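Local coordinates for protein CDP-4-keto-6-deoxy-D-glucose-3-dehydrase (PDB 3BB8) that probably catalyses the pyridoxal-phosphate-dependent C-3 dehydration of CDP-4-keto-6-deoxy-D-glucose in lipopolysaccharide sugar biosynthesis, using an aspartate aminotransferase fold, at residues V33-G38 / G412-L417; I114-G119 / V135-D140; L168-D173 / P334-N339; F347-K352 / Q407-G412; V363-E368 / V426-E431. The protein carries 1 engineered substitution. All blocks are in the same frame, centred on the assembly; numbering follows the deposited sequence.

Interaction 1. Residues V33-G38 / G412-L417; sequences VVPPSG and GIYPGL
Tyr414 lays one face of its ring against the peptide unit that joins Ser37 to Gly38. Ser37 C stands 3.5 Å above the ring plane, over its centre, and Gly38 N lies on the same face but displaced toward the rim. The CB of Tyr414 already points toward the 33-38 loop, and CG is placed between the backbone N and the carbonyl carbon (chi1 76°), a crowded position. Pro35 O lies at the ring edge, near its plane, 3.3 Å from Tyr414 CE2. Gly38 O makes a separate approach, out of that plane, 3.2 Å from Tyr414 CD1. The pyrrolidine of Pro35 crosses the tyrosine at about a right angle, with Pro35 CG 3.8 Å from Tyr414 CZ; the still closer approach of this carbon to the hydroxyl is doubtful.

A separate apolar touch joins Val34 and Leu417. Val34 CG1, anti to the backbone N (chi1 -176°), meets Leu417 CD2 at 3.8 Å, the two side chains crossing nearly perpendicularly. Leu417 is brought back to this place by a type I turn closed by Leu417 N to Tyr414 O at 2.9 Å. No hydrogen bond links the two segments; the backbones meet through a CA-H...O contact, Gly412 CA to Pro36 O at 3.3 Å, close because glycine carries no side chain there.

Both segments are loops. Val34 also bonds through its backbone to Lys370 and Gly372 and packs on helix 419-432, while Tyr414 touches Arg313 of helix 293-323, so the contact joins the loop before helix 43-55 to helices 293-323 and 419-432.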
# COMPACT_ATOMS: atom_id res chain seq x y z
N VAL A 33 -3.37 -29.93 12.42
CA VAL A 33 -2.41 -29.60 11.38
C VAL A 33 -1.16 -28.97 11.98
O VAL A 33 -1.17 -28.49 13.12
CB VAL A 33 -2.99 -28.61 10.36
CG1 VAL A 33 -4.12 -29.26 9.59
CG2 VAL A 33 -3.48 -27.36 11.08
N VAL A 34 -0.07 -29.00 11.23
CA VAL A 34 1.18 -28.39 11.66
C VAL A 34 1.60 -27.46 10.53
O VAL A 34 2.43 -27.81 9.68
CB VAL A 34 2.28 -29.43 11.89
CG1 VAL A 34 3.53 -28.76 12.43
CG2 VAL A 34 1.79 -30.51 12.85
N PRO A 35 0.99 -26.26 10.47
CA PRO A 35 1.31 -25.28 9.43
C PRO A 35 2.74 -24.76 9.51
O PRO A 35 3.36 -24.79 10.57
CB PRO A 35 0.26 -24.19 9.65
CG PRO A 35 0.03 -24.24 11.11
CD PRO A 35 -0.03 -25.72 11.39
N PRO A 36 3.29 -24.29 8.38
CA PRO A 36 4.66 -23.77 8.37
C PRO A 36 4.75 -22.40 9.02
O PRO A 36 5.84 -21.94 9.38
CB PRO A 36 4.99 -23.75 6.88
CG PRO A 36 3.68 -23.42 6.26
CD PRO A 36 2.69 -24.27 7.03
N SER A 37 3.61 -21.74 9.19
CA SER A 37 3.60 -20.43 9.82
C SER A 37 2.19 -20.08 10.24
O SER A 37 1.24 -20.81 9.95
CB SER A 37 4.13 -19.37 8.85
OG SER A 37 3.29 -19.25 7.72
N GLY A 38 2.05 -18.95 10.93
CA GLY A 38 0.74 -18.52 11.37
C GLY A 38 0.82 -17.45 12.43
O GLY A 38 1.85 -17.29 13.10
N GLY A 412 7.51 -25.74 9.77
CA GLY A 412 7.06 -24.75 10.73
C GLY A 412 7.74 -24.89 12.08
O GLY A 412 7.76 -25.97 12.66
N ILE A 413 8.31 -23.79 12.56
CA ILE A 413 8.84 -23.73 13.92
C ILE A 413 8.37 -22.48 14.66
O ILE A 413 8.98 -22.06 15.65
CB ILE A 413 10.40 -23.73 13.84
CG1 ILE A 413 10.88 -22.81 12.72
CG2 ILE A 413 10.92 -25.15 13.68
CD1 ILE A 413 10.69 -21.33 13.00
N TYR A 414 7.27 -21.90 14.17
CA TYR A 414 6.72 -20.69 14.76
C TYR A 414 6.02 -20.97 16.11
O TYR A 414 5.59 -22.09 16.37
CB TYR A 414 5.75 -19.99 13.78
CG TYR A 414 4.39 -20.64 13.64
CD1 TYR A 414 3.25 -20.02 14.13
CD2 TYR A 414 4.25 -21.88 13.01
CE1 TYR A 414 1.99 -20.62 14.02
CE2 TYR A 414 3.00 -22.48 12.89
CZ TYR A 414 1.88 -21.85 13.39
OH TYR A 414 0.65 -22.45 13.26
N PRO A 415 5.91 -19.93 16.96
CA PRO A 415 5.30 -19.97 18.30
C PRO A 415 4.01 -20.74 18.48
O PRO A 415 3.68 -21.14 19.60
CB PRO A 415 5.13 -18.49 18.63
CG PRO A 415 6.32 -17.87 17.96
CD PRO A 415 6.30 -18.55 16.61
N GLY A 416 3.26 -20.95 17.40
CA GLY A 416 2.01 -21.68 17.51
C GLY A 416 2.18 -23.19 17.55
O GLY A 416 1.19 -23.94 17.58
N LEU A 417 3.43 -23.65 17.55
CA LEU A 417 3.72 -25.08 17.56
C LEU A 417 4.33 -25.59 18.86
O LEU A 417 5.35 -25.06 19.32
CB LEU A 417 4.66 -25.41 16.39
CG LEU A 417 4.07 -25.89 15.05
CD1 LEU A 417 2.73 -25.26 14.76
CD2 LEU A 417 5.08 -25.59 13.95

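Interaction 2. Residues I114-G119 / V135-D140; sequences ITVAAG and VFVDVD
Thr115 and Phe136 pair as neighbours on two parallel strands, and the backbone of Thr115 supplies both hydrogen bonds of the ladder. Thr115 N donates to Val135 O at 2.8 Å with a nearly straight N-H...O angle of 165°. Val137 N returns a longer and more bent bond to Thr115 O, 3.3 Å and 141°, lying in the carbonyl plane. The same oxygen also receives a CA-H...O contact from Phe136 CA at 3.1 Å.

Beyond this pair the 114-119 segment bends away, and side chains take over. The rim of the Phe136 ring abuts the backbone, with CD2 3.3 Å from Val116 C; Ala117 CB approaches Phe136 CD2 at 3.6 Å. Further along, Val139 CG1 touches both Val116 CB, at 3.7 Å, and Ala118 CB, at 3.8 Å. Ala118 is the centre of an inverse gamma turn, and its CB points toward the 135-140 segment.

In the next shell, Thr115 OG1, anti to the backbone N (chi1 -173°), bonds to Met163 O on the adjoining strand 159-165. Asp138 is tied to helix 399-407 by Asn400 N and Thr401 OG1, and Val139 packs on the same helix.

Strand 112-115, helix 121-129 and strand 133-140 form a beta-alpha-beta unit of the large mixed sheet. The chain leaving the first strand runs into Phe120, Thr122 and Thr123 of the pyridoxal-phosphate pocket.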
# COMPACT_ATOMS: atom_id res chain seq x y z
N ILE A 114 23.18 -5.27 -6.51
CA ILE A 114 23.58 -6.65 -6.30
C ILE A 114 22.62 -7.34 -5.34
O ILE A 114 22.27 -6.79 -4.29
CB ILE A 114 25.01 -6.74 -5.72
CG1 ILE A 114 26.03 -6.31 -6.79
CG2 ILE A 114 25.30 -8.17 -5.26
CD1 ILE A 114 27.45 -6.19 -6.27
N THR A 115 22.18 -8.54 -5.71
CA THR A 115 21.25 -9.29 -4.86
C THR A 115 21.36 -10.77 -5.23
O THR A 115 22.23 -11.15 -6.01
CB THR A 115 19.79 -8.77 -5.09
OG1 THR A 115 18.91 -9.38 -4.14
CG2 THR A 115 19.32 -9.10 -6.49
N VAL A 116 20.50 -11.62 -4.66
CA VAL A 116 20.55 -13.04 -4.99
C VAL A 116 19.24 -13.46 -5.63
O VAL A 116 18.21 -12.80 -5.44
CB VAL A 116 20.82 -13.91 -3.73
CG1 VAL A 116 22.16 -13.52 -3.12
CG2 VAL A 116 19.70 -13.75 -2.71
N ALA A 117 19.27 -14.54 -6.41
CA ALA A 117 18.07 -15.02 -7.09
C ALA A 117 17.26 -16.01 -6.23
O ALA A 117 16.10 -16.32 -6.54
CB ALA A 117 18.45 -15.67 -8.41
N ALA A 118 17.86 -16.49 -5.15
CA ALA A 118 17.15 -17.41 -4.27
C ALA A 118 16.47 -16.60 -3.17
O ALA A 118 16.95 -16.54 -2.05
CB ALA A 118 18.12 -18.42 -3.66
N GLY A 119 15.35 -15.97 -3.50
CA GLY A 119 14.67 -15.18 -2.49
C GLY A 119 13.21 -14.89 -2.77
O GLY A 119 12.51 -15.65 -3.45
N VAL A 135 21.70 -7.56 -10.27
CA VAL A 135 22.89 -8.37 -10.54
C VAL A 135 22.92 -9.48 -9.50
O VAL A 135 23.06 -9.21 -8.30
CB VAL A 135 24.17 -7.52 -10.44
CG1 VAL A 135 25.40 -8.39 -10.69
CG2 VAL A 135 24.12 -6.39 -11.45
N PHE A 136 22.77 -10.73 -9.93
CA PHE A 136 22.74 -11.86 -9.01
C PHE A 136 24.03 -12.67 -8.83
O PHE A 136 24.83 -12.80 -9.75
CB PHE A 136 21.65 -12.87 -9.42
CG PHE A 136 20.30 -12.26 -9.68
CD1 PHE A 136 19.98 -11.79 -10.95
CD2 PHE A 136 19.34 -12.19 -8.67
CE1 PHE A 136 18.71 -11.26 -11.22
CE2 PHE A 136 18.07 -11.68 -8.93
CZ PHE A 136 17.75 -11.21 -10.21
N VAL A 137 24.19 -13.22 -7.62
CA VAL A 137 25.31 -14.11 -7.28
C VAL A 137 24.68 -15.26 -6.49
O VAL A 137 23.67 -15.07 -5.81
CB VAL A 137 26.40 -13.43 -6.42
CG1 VAL A 137 27.10 -12.37 -7.23
CG2 VAL A 137 25.80 -12.87 -5.15
N ASP A 138 25.26 -16.44 -6.59
CA ASP A 138 24.73 -17.62 -5.92
C ASP A 138 24.69 -17.56 -4.39
O ASP A 138 25.37 -16.76 -3.76
CB ASP A 138 25.51 -18.86 -6.38
CG ASP A 138 24.74 -20.15 -6.18
OD1 ASP A 138 23.52 -20.17 -6.45
OD2 ASP A 138 25.35 -21.15 -5.76
N VAL A 139 23.85 -18.42 -3.81
CA VAL A 139 23.72 -18.50 -2.36
C VAL A 139 24.44 -19.75 -1.86
O VAL A 139 25.03 -20.51 -2.64
CB VAL A 139 22.25 -18.58 -1.92
CG1 VAL A 139 21.51 -17.31 -2.33
CG2 VAL A 139 21.60 -19.81 -2.54
N ASP A 140 24.38 -19.97 -0.55
CA ASP A 140 25.02 -21.14 0.06
C ASP A 140 24.00 -22.00 0.80
O ASP A 140 23.08 -21.48 1.43
CB ASP A 140 26.13 -20.70 1.01
CG ASP A 140 26.59 -21.82 1.93
OD1 ASP A 140 25.96 -22.01 2.99
OD2 ASP A 140 27.57 -22.51 1.58

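Interaction 3. Residues L168-D173 / P334-N339; sequences LGNLFD and PEATEN
Asn170 holds CG anti to its own backbone N (chi1 -166°), which puts CG on the side of the 334-339 loop, and from there OD1 meets Thr337 N. Thr337 in turn has OG1 anti to its carbonyl carbon. The sound bond of the contact runs from Thr337 N to Asn170 OD1, 2.8 Å long with 152° at the hydrogen. The donor lies in the plane of the Asn170 amide and on a lone pair, with a C=O...N angle of 120°. Ala336 CA comes to 3.2 Å from the same oxygen. Thr337 OG1 is modelled as a donor 2.4 Å from Leu171 O, but this bond is doubtful, since that oxygen also clashes with Thr337 CB and its place is less sure.

The other end of the amide is also held: Asn170 ND2 donates to Thr143 O, fixing which way the group is flipped. This side chain therefore ties together three loops.

The 168-173 loop follows strand 159-165 and ends at Asp173, whose OD1 caps Glu176 N at the start of helix 174-184; 334-339 runs between strands 331-332 and 340-341. Leu171 packs on Tyr200 of strand 199-200, and Pro334 rests on strand 347-351.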
# COMPACT_ATOMS: atom_id res chain seq x y z
N LEU A 168 14.88 -16.43 5.64
CA LEU A 168 14.26 -17.24 6.67
C LEU A 168 14.71 -16.99 8.11
O LEU A 168 14.59 -17.87 8.97
CB LEU A 168 14.42 -18.72 6.33
CG LEU A 168 13.66 -19.19 5.08
CD1 LEU A 168 14.01 -20.65 4.77
CD2 LEU A 168 12.16 -19.03 5.31
N GLY A 169 15.21 -15.79 8.38
CA GLY A 169 15.65 -15.48 9.73
C GLY A 169 17.15 -15.64 9.87
O GLY A 169 17.78 -14.98 10.70
N ASN A 170 17.73 -16.52 9.06
CA ASN A 170 19.17 -16.73 9.12
C ASN A 170 19.82 -15.50 8.51
O ASN A 170 19.30 -14.91 7.57
CB ASN A 170 19.55 -18.01 8.36
CG ASN A 170 20.97 -18.47 8.67
OD1 ASN A 170 21.48 -18.24 9.78
ND2 ASN A 170 21.61 -19.13 7.71
N LEU A 171 20.97 -15.11 9.06
CA LEU A 171 21.66 -13.91 8.62
C LEU A 171 22.70 -14.23 7.55
O LEU A 171 23.45 -15.19 7.67
CB LEU A 171 22.33 -13.21 9.80
CG LEU A 171 21.40 -12.80 10.95
CD1 LEU A 171 21.29 -13.92 11.97
CD2 LEU A 171 21.90 -11.52 11.61
N PHE A 172 22.74 -13.41 6.50
CA PHE A 172 23.83 -13.45 5.53
C PHE A 172 25.11 -12.89 6.13
O PHE A 172 25.10 -12.30 7.21
CB PHE A 172 23.45 -12.68 4.27
CG PHE A 172 23.24 -11.21 4.49
CD1 PHE A 172 24.32 -10.36 4.63
CD2 PHE A 172 21.97 -10.68 4.55
CE1 PHE A 172 24.14 -9.01 4.84
CE2 PHE A 172 21.77 -9.33 4.76
CZ PHE A 172 22.86 -8.49 4.90
N ASP A 173 26.22 -13.06 5.41
CA ASP A 173 27.54 -12.76 5.95
C ASP A 173 27.77 -11.25 6.01
O ASP A 173 28.45 -10.68 5.15
CB ASP A 173 28.63 -13.42 5.11
CG ASP A 173 30.01 -13.23 5.69
OD1 ASP A 173 30.18 -12.34 6.55
OD2 ASP A 173 30.94 -13.97 5.29
N PRO A 334 19.32 -27.45 8.41
CA PRO A 334 19.70 -26.04 8.43
C PRO A 334 20.83 -25.66 9.39
O PRO A 334 20.99 -26.27 10.45
CB PRO A 334 18.39 -25.33 8.75
CG PRO A 334 17.67 -26.32 9.60
CD PRO A 334 17.93 -27.62 8.87
N GLU A 335 21.60 -24.65 9.01
CA GLU A 335 22.71 -24.19 9.83
C GLU A 335 22.79 -22.66 9.90
O GLU A 335 22.90 -21.98 8.88
CB GLU A 335 24.02 -24.76 9.29
CG GLU A 335 24.29 -26.19 9.70
CD GLU A 335 25.40 -26.84 8.89
OE1 GLU A 335 26.33 -26.12 8.47
OE2 GLU A 335 25.35 -28.07 8.70
N ALA A 336 22.72 -22.14 11.12
CA ALA A 336 22.80 -20.71 11.34
C ALA A 336 24.12 -20.21 10.79
O ALA A 336 25.12 -20.92 10.83
CB ALA A 336 22.71 -20.40 12.83
N THR A 337 24.13 -18.99 10.27
CA THR A 337 25.34 -18.40 9.72
C THR A 337 26.33 -18.14 10.85
O THR A 337 25.93 -17.77 11.96
CB THR A 337 25.02 -17.09 8.97
OG1 THR A 337 24.28 -17.39 7.78
CG2 THR A 337 26.30 -16.35 8.57
N GLU A 338 27.61 -18.33 10.57
CA GLU A 338 28.65 -18.13 11.58
C GLU A 338 28.56 -16.79 12.29
O GLU A 338 28.43 -15.74 11.66
CB GLU A 338 30.04 -18.27 10.97
CG GLU A 338 31.12 -18.54 12.01
CD GLU A 338 32.51 -18.19 11.53
OE1 GLU A 338 32.90 -18.63 10.43
OE2 GLU A 338 33.22 -17.46 12.27
N ASN A 339 28.62 -16.85 13.61
CA ASN A 339 28.57 -15.68 14.46
C ASN A 339 27.24 -14.94 14.34
O ASN A 339 27.21 -13.72 14.19
CB ASN A 339 29.73 -14.74 14.14
CG ASN A 339 29.85 -13.59 15.13
OD1 ASN A 339 29.65 -13.78 16.33
ND2 ASN A 339 30.20 -12.41 14.63

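Interaction 4. Residues F347-K352 / Q407-G412; sequences FPITLK and QTFWIG
Thr350 OG1 is gripped by two hydroxyls: Thr408 OG1 faces it across the strands at 2.9 Å, and Tyr144 OH reaches it from a loop. Thr350 and Thr408 form a non-hydrogen-bonded antiparallel pair, which accounts for a CA separation of 4.2 Å and lets the side chains meet.

The neighbouring pair, Ile349 and Phe409, is hydrogen-bonded both ways. Ile349 N to Phe409 O measures 2.7 Å and is nearly linear at 174°, whereas the return bond from Phe409 N to Ile349 O is 3.0 Å and bent to 144°. Phe347 and Ile411 repeat the pattern, although Ile411 N approaches Phe347 O from above the carbonyl plane. Leu351 N also bonds to Gln407 O, at the end of helix 399-407, just before the strand.

On the face that carries Ile349, Phe409 has its CG between backbone N and carbonyl carbon (chi1 73°), and the two side chains lie side by side. Ile349 CB stands 3.9 Å above the phenyl plane, offset toward the rim. Ile349 CD1 touches Ile411 CD1 at 3.7 Å. Phe429 of helix 419-432 covers this group.

Trp410, on the other face, packs on Tyr280 of the second subunit. With strand 331-332, these strands make the three-stranded antiparallel sheet of the C-terminal part of the aspartate aminotransferase fold.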
# COMPACT_ATOMS: atom_id res chain seq x y z
N PHE A 347 11.85 -23.52 9.11
CA PHE A 347 12.89 -24.55 9.17
C PHE A 347 13.19 -25.08 7.76
O PHE A 347 12.46 -25.93 7.26
CB PHE A 347 12.41 -25.69 10.07
CG PHE A 347 13.49 -26.64 10.50
CD1 PHE A 347 14.34 -26.31 11.55
CD2 PHE A 347 13.65 -27.87 9.86
CE1 PHE A 347 15.33 -27.19 11.98
CE2 PHE A 347 14.63 -28.76 10.28
CZ PHE A 347 15.48 -28.43 11.34
N PRO A 348 14.26 -24.59 7.12
CA PRO A 348 14.64 -25.02 5.76
C PRO A 348 15.37 -26.37 5.68
O PRO A 348 16.35 -26.61 6.39
CB PRO A 348 15.51 -23.87 5.27
CG PRO A 348 16.25 -23.49 6.53
CD PRO A 348 15.14 -23.50 7.58
N ILE A 349 14.89 -27.23 4.79
CA ILE A 349 15.45 -28.56 4.59
C ILE A 349 15.68 -28.87 3.12
O ILE A 349 14.79 -28.67 2.29
CB ILE A 349 14.50 -29.64 5.15
CG1 ILE A 349 14.31 -29.43 6.66
CG2 ILE A 349 15.05 -31.03 4.86
CD1 ILE A 349 13.17 -30.23 7.24
N THR A 350 16.87 -29.35 2.79
CA THR A 350 17.20 -29.75 1.43
C THR A 350 17.27 -31.26 1.29
O THR A 350 18.13 -31.91 1.89
CB THR A 350 18.53 -29.14 0.96
OG1 THR A 350 18.41 -27.71 0.92
CG2 THR A 350 18.91 -29.66 -0.41
N LEU A 351 16.36 -31.83 0.50
CA LEU A 351 16.32 -33.27 0.29
C LEU A 351 17.40 -33.71 -0.69
O LEU A 351 17.51 -33.17 -1.80
CB LEU A 351 14.94 -33.69 -0.22
CG LEU A 351 14.84 -35.10 -0.82
CD1 LEU A 351 14.83 -36.15 0.27
CD2 LEU A 351 13.61 -35.22 -1.70
N LYS A 352 18.19 -34.70 -0.29
CA LYS A 352 19.31 -35.16 -1.10
C LYS A 352 18.83 -35.79 -2.40
O LYS A 352 17.86 -36.55 -2.41
CB LYS A 352 20.16 -36.16 -0.31
CG LYS A 352 21.07 -35.53 0.72
CD LYS A 352 21.90 -36.58 1.45
CE LYS A 352 22.66 -35.97 2.62
NZ LYS A 352 23.54 -34.86 2.18
N GLN A 407 15.30 -28.84 -4.90
CA GLN A 407 15.36 -29.72 -3.74
C GLN A 407 15.06 -29.18 -2.35
O GLN A 407 15.00 -29.95 -1.38
CB GLN A 407 16.74 -30.38 -3.71
CG GLN A 407 17.12 -31.06 -5.02
CD GLN A 407 16.33 -32.33 -5.25
OE1 GLN A 407 16.38 -33.25 -4.43
NE2 GLN A 407 15.60 -32.39 -6.35
N THR A 408 14.88 -27.87 -2.22
CA THR A 408 14.64 -27.29 -0.90
C THR A 408 13.18 -26.98 -0.57
O THR A 408 12.35 -26.81 -1.45
CB THR A 408 15.47 -26.00 -0.72
OG1 THR A 408 16.84 -26.29 -1.02
CG2 THR A 408 15.38 -25.46 0.70
N PHE A 409 12.89 -26.93 0.72
CA PHE A 409 11.56 -26.62 1.20
C PHE A 409 11.70 -26.34 2.70
O PHE A 409 12.74 -26.66 3.28
CB PHE A 409 10.60 -27.79 0.93
CG PHE A 409 10.82 -28.98 1.83
CD1 PHE A 409 10.08 -29.13 3.00
CD2 PHE A 409 11.76 -29.95 1.50
CE1 PHE A 409 10.28 -30.23 3.84
CE2 PHE A 409 11.96 -31.06 2.32
CZ PHE A 409 11.22 -31.20 3.50
N TRP A 410 10.69 -25.75 3.32
CA TRP A 410 10.78 -25.48 4.75
C TRP A 410 9.50 -25.82 5.47
O TRP A 410 8.43 -25.86 4.87
CB TRP A 410 11.17 -24.02 5.03
CG TRP A 410 10.29 -22.96 4.40
CD1 TRP A 410 10.35 -22.50 3.12
CD2 TRP A 410 9.26 -22.21 5.05
NE1 TRP A 410 9.42 -21.50 2.93
CE2 TRP A 410 8.74 -21.30 4.09
CE3 TRP A 410 8.72 -22.20 6.34
CZ2 TRP A 410 7.71 -20.40 4.39
CZ3 TRP A 410 7.70 -21.31 6.64
CH2 TRP A 410 7.21 -20.42 5.67
N ILE A 411 9.60 -26.05 6.78
CA ILE A 411 8.43 -26.32 7.60
C ILE A 411 8.44 -25.46 8.86
O ILE A 411 9.27 -24.55 9.00
CB ILE A 411 8.35 -27.80 8.01
CG1 ILE A 411 9.58 -28.20 8.83
CG2 ILE A 411 8.21 -28.68 6.78
CD1 ILE A 411 9.84 -29.69 8.84
N GLY A 412 7.51 -25.74 9.77
CA GLY A 412 7.06 -24.75 10.73
C GLY A 412 7.74 -24.89 12.08
O GLY A 412 7.76 -25.97 12.66

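Interaction 5. Residues V363-E368 / V426-E431; sequences VKFLDE and VSKFEE
The Phe365 ring meets helix 426-431 with its edge. Glu431 OE2 lies in the ring plane, 3.7 Å from Phe365 CZ, and Lys428 O, also near that plane, is 3.4 Å from Phe365 CE2. Two oxygen acceptors thus face the C-H rim, where the partial positive charge of an aromatic ring resides, and the approach is probably mildly favourable. The carboxylate of Glu431 is turned 83° from the ring plane, so the two flat groups do not stack. Phe365 CG is anti to the backbone N (chi1 177°), which starts the side chain outward from its own helix.

The second flat group, the Phe429 ring, is met obliquely by Leu366. Leu366 CD1 is 3.9 Å from Phe429 CE1 and 4.0 Å from Phe429 CZ, and the side chains cross at about a right angle. Leu366 CD2 also approaches Lys428 CB, at 4.3 Å.

Glu431 is steadied within its own helix by Lys428, one turn earlier, in a salt bridge from Lys428 NZ to Glu431 OE1 at 3.1 Å. OE1 is met on its syn side, but out of the carboxylate plane, and OE2 is the oxygen that meets the phenyl rim. No hydrogen bond crosses between the segments.

The axes of the two segments come no closer than 10.7 Å, at 136°, a wide spacing that large side chains bridge. Phe429 also packs on Phe409 and Ile411 of strand 408-411, and Val426 touches helix 293-323; helix 419-432 thus contacts both helices and the strand, while Phe365 also meets the ring of Phe432.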
# COMPACT_ATOMS: atom_id res chain seq x y z
N VAL A 363 6.71 -33.79 -0.07
CA VAL A 363 5.67 -32.79 0.20
C VAL A 363 4.29 -33.45 0.20
O VAL A 363 3.50 -33.28 1.12
CB VAL A 363 5.69 -31.66 -0.86
CG1 VAL A 363 4.46 -30.78 -0.69
CG2 VAL A 363 6.95 -30.83 -0.72
N LYS A 364 4.02 -34.21 -0.85
CA LYS A 364 2.73 -34.88 -0.97
C LYS A 364 2.49 -35.78 0.23
O LYS A 364 1.36 -35.88 0.72
CB LYS A 364 2.69 -35.70 -2.26
CG LYS A 364 1.34 -36.34 -2.54
CD LYS A 364 1.36 -37.07 -3.87
CE LYS A 364 1.65 -36.11 -5.03
NZ LYS A 364 0.58 -35.08 -5.19
N PHE A 365 3.54 -36.44 0.72
CA PHE A 365 3.43 -37.33 1.87
C PHE A 365 3.11 -36.53 3.13
O PHE A 365 2.17 -36.85 3.86
CB PHE A 365 4.73 -38.12 2.07
CG PHE A 365 4.72 -39.01 3.27
CD1 PHE A 365 4.05 -40.23 3.25
CD2 PHE A 365 5.37 -38.63 4.44
CE1 PHE A 365 4.03 -41.06 4.37
CE2 PHE A 365 5.36 -39.46 5.57
CZ PHE A 365 4.68 -40.68 5.53
N LEU A 366 3.90 -35.50 3.38
CA LEU A 366 3.71 -34.64 4.55
C LEU A 366 2.36 -33.96 4.50
O LEU A 366 1.68 -33.80 5.52
CB LEU A 366 4.83 -33.60 4.61
CG LEU A 366 6.21 -34.22 4.86
CD1 LEU A 366 7.29 -33.17 4.76
CD2 LEU A 366 6.21 -34.86 6.22
N ASP A 367 1.95 -33.56 3.30
CA ASP A 367 0.67 -32.90 3.10
C ASP A 367 -0.45 -33.79 3.62
O ASP A 367 -1.35 -33.32 4.32
CB ASP A 367 0.45 -32.63 1.61
CG ASP A 367 -0.82 -31.85 1.34
OD1 ASP A 367 -1.41 -32.03 0.25
OD2 ASP A 367 -1.23 -31.05 2.21
N GLU A 368 -0.39 -35.07 3.28
CA GLU A 368 -1.41 -36.02 3.73
C GLU A 368 -1.36 -36.17 5.24
O GLU A 368 -2.39 -36.31 5.90
CB GLU A 368 -1.19 -37.37 3.04
CG GLU A 368 -1.08 -37.26 1.52
CD GLU A 368 -0.90 -38.60 0.83
OE1 GLU A 368 -0.01 -39.39 1.24
OE2 GLU A 368 -1.64 -38.87 -0.15
N VAL A 426 8.39 -35.06 13.33
CA VAL A 426 9.58 -35.91 13.32
C VAL A 426 9.24 -37.38 13.06
O VAL A 426 9.97 -38.06 12.33
CB VAL A 426 10.36 -35.79 14.65
CG1 VAL A 426 11.38 -36.91 14.77
CG2 VAL A 426 11.09 -34.46 14.71
N SER A 427 8.16 -37.87 13.64
CA SER A 427 7.79 -39.26 13.45
C SER A 427 7.40 -39.50 12.00
O SER A 427 7.60 -40.59 11.46
CB SER A 427 6.62 -39.65 14.38
OG SER A 427 5.38 -39.17 13.91
N LYS A 428 6.85 -38.47 11.36
CA LYS A 428 6.46 -38.59 9.96
C LYS A 428 7.68 -38.63 9.05
O LYS A 428 7.68 -39.33 8.04
CB LYS A 428 5.52 -37.45 9.58
CG LYS A 428 4.10 -37.67 10.07
CD LYS A 428 3.56 -38.98 9.52
CE LYS A 428 2.16 -39.28 9.99
NZ LYS A 428 1.68 -40.59 9.43
N PHE A 429 8.72 -37.89 9.40
CA PHE A 429 9.93 -37.91 8.59
C PHE A 429 10.56 -39.29 8.73
O PHE A 429 11.00 -39.89 7.74
CB PHE A 429 10.92 -36.84 9.05
CG PHE A 429 10.83 -35.55 8.29
CD1 PHE A 429 9.81 -34.64 8.53
CD2 PHE A 429 11.78 -35.24 7.31
CE1 PHE A 429 9.73 -33.43 7.83
CE2 PHE A 429 11.71 -34.04 6.60
CZ PHE A 429 10.69 -33.14 6.86
N GLU A 430 10.60 -39.80 9.96
CA GLU A 430 11.16 -41.11 10.23
C GLU A 430 10.35 -42.19 9.52
O GLU A 430 10.91 -43.10 8.93
CB GLU A 430 11.21 -41.36 11.73
CG GLU A 430 12.35 -40.60 12.40
CD GLU A 430 12.25 -40.58 13.91
OE1 GLU A 430 13.19 -40.06 14.56
OE2 GLU A 430 11.24 -41.07 14.45
N GLU A 431 9.03 -42.08 9.57
CA GLU A 431 8.16 -43.04 8.91
C GLU A 431 8.36 -43.02 7.40
O GLU A 431 8.24 -44.05 6.75
CB GLU A 431 6.70 -42.72 9.19
CG GLU A 431 5.75 -43.69 8.50
CD GLU A 431 4.29 -43.29 8.62
OE1 GLU A 431 3.88 -42.82 9.71
OE2 GLU A 431 3.54 -43.45 7.63

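In the fold
Interaction 4 is the hub. It shares Gly412 with interaction 1, which it also meets where Pro36 O lies 3.4 Å from Trp410 CZ3. Interaction 5 packs on its strands, with Ile349 CD1 3.8 Å from Phe429 CZ. Interaction 3 touches it through Pro334 CG and Phe347 CE1 at 3.5 Å. Interaction 2 stands apart in the large sheet, its nearest atoms about 7 Å from interaction 3. Four of the contacts come within about 10 Å of the bound pyridoxal phosphate: the side chains of Trp410, Val116, Phe172 and Ser37 are about 8, 9, 10 and 10 Å from it. Interaction 5 lies away from this site.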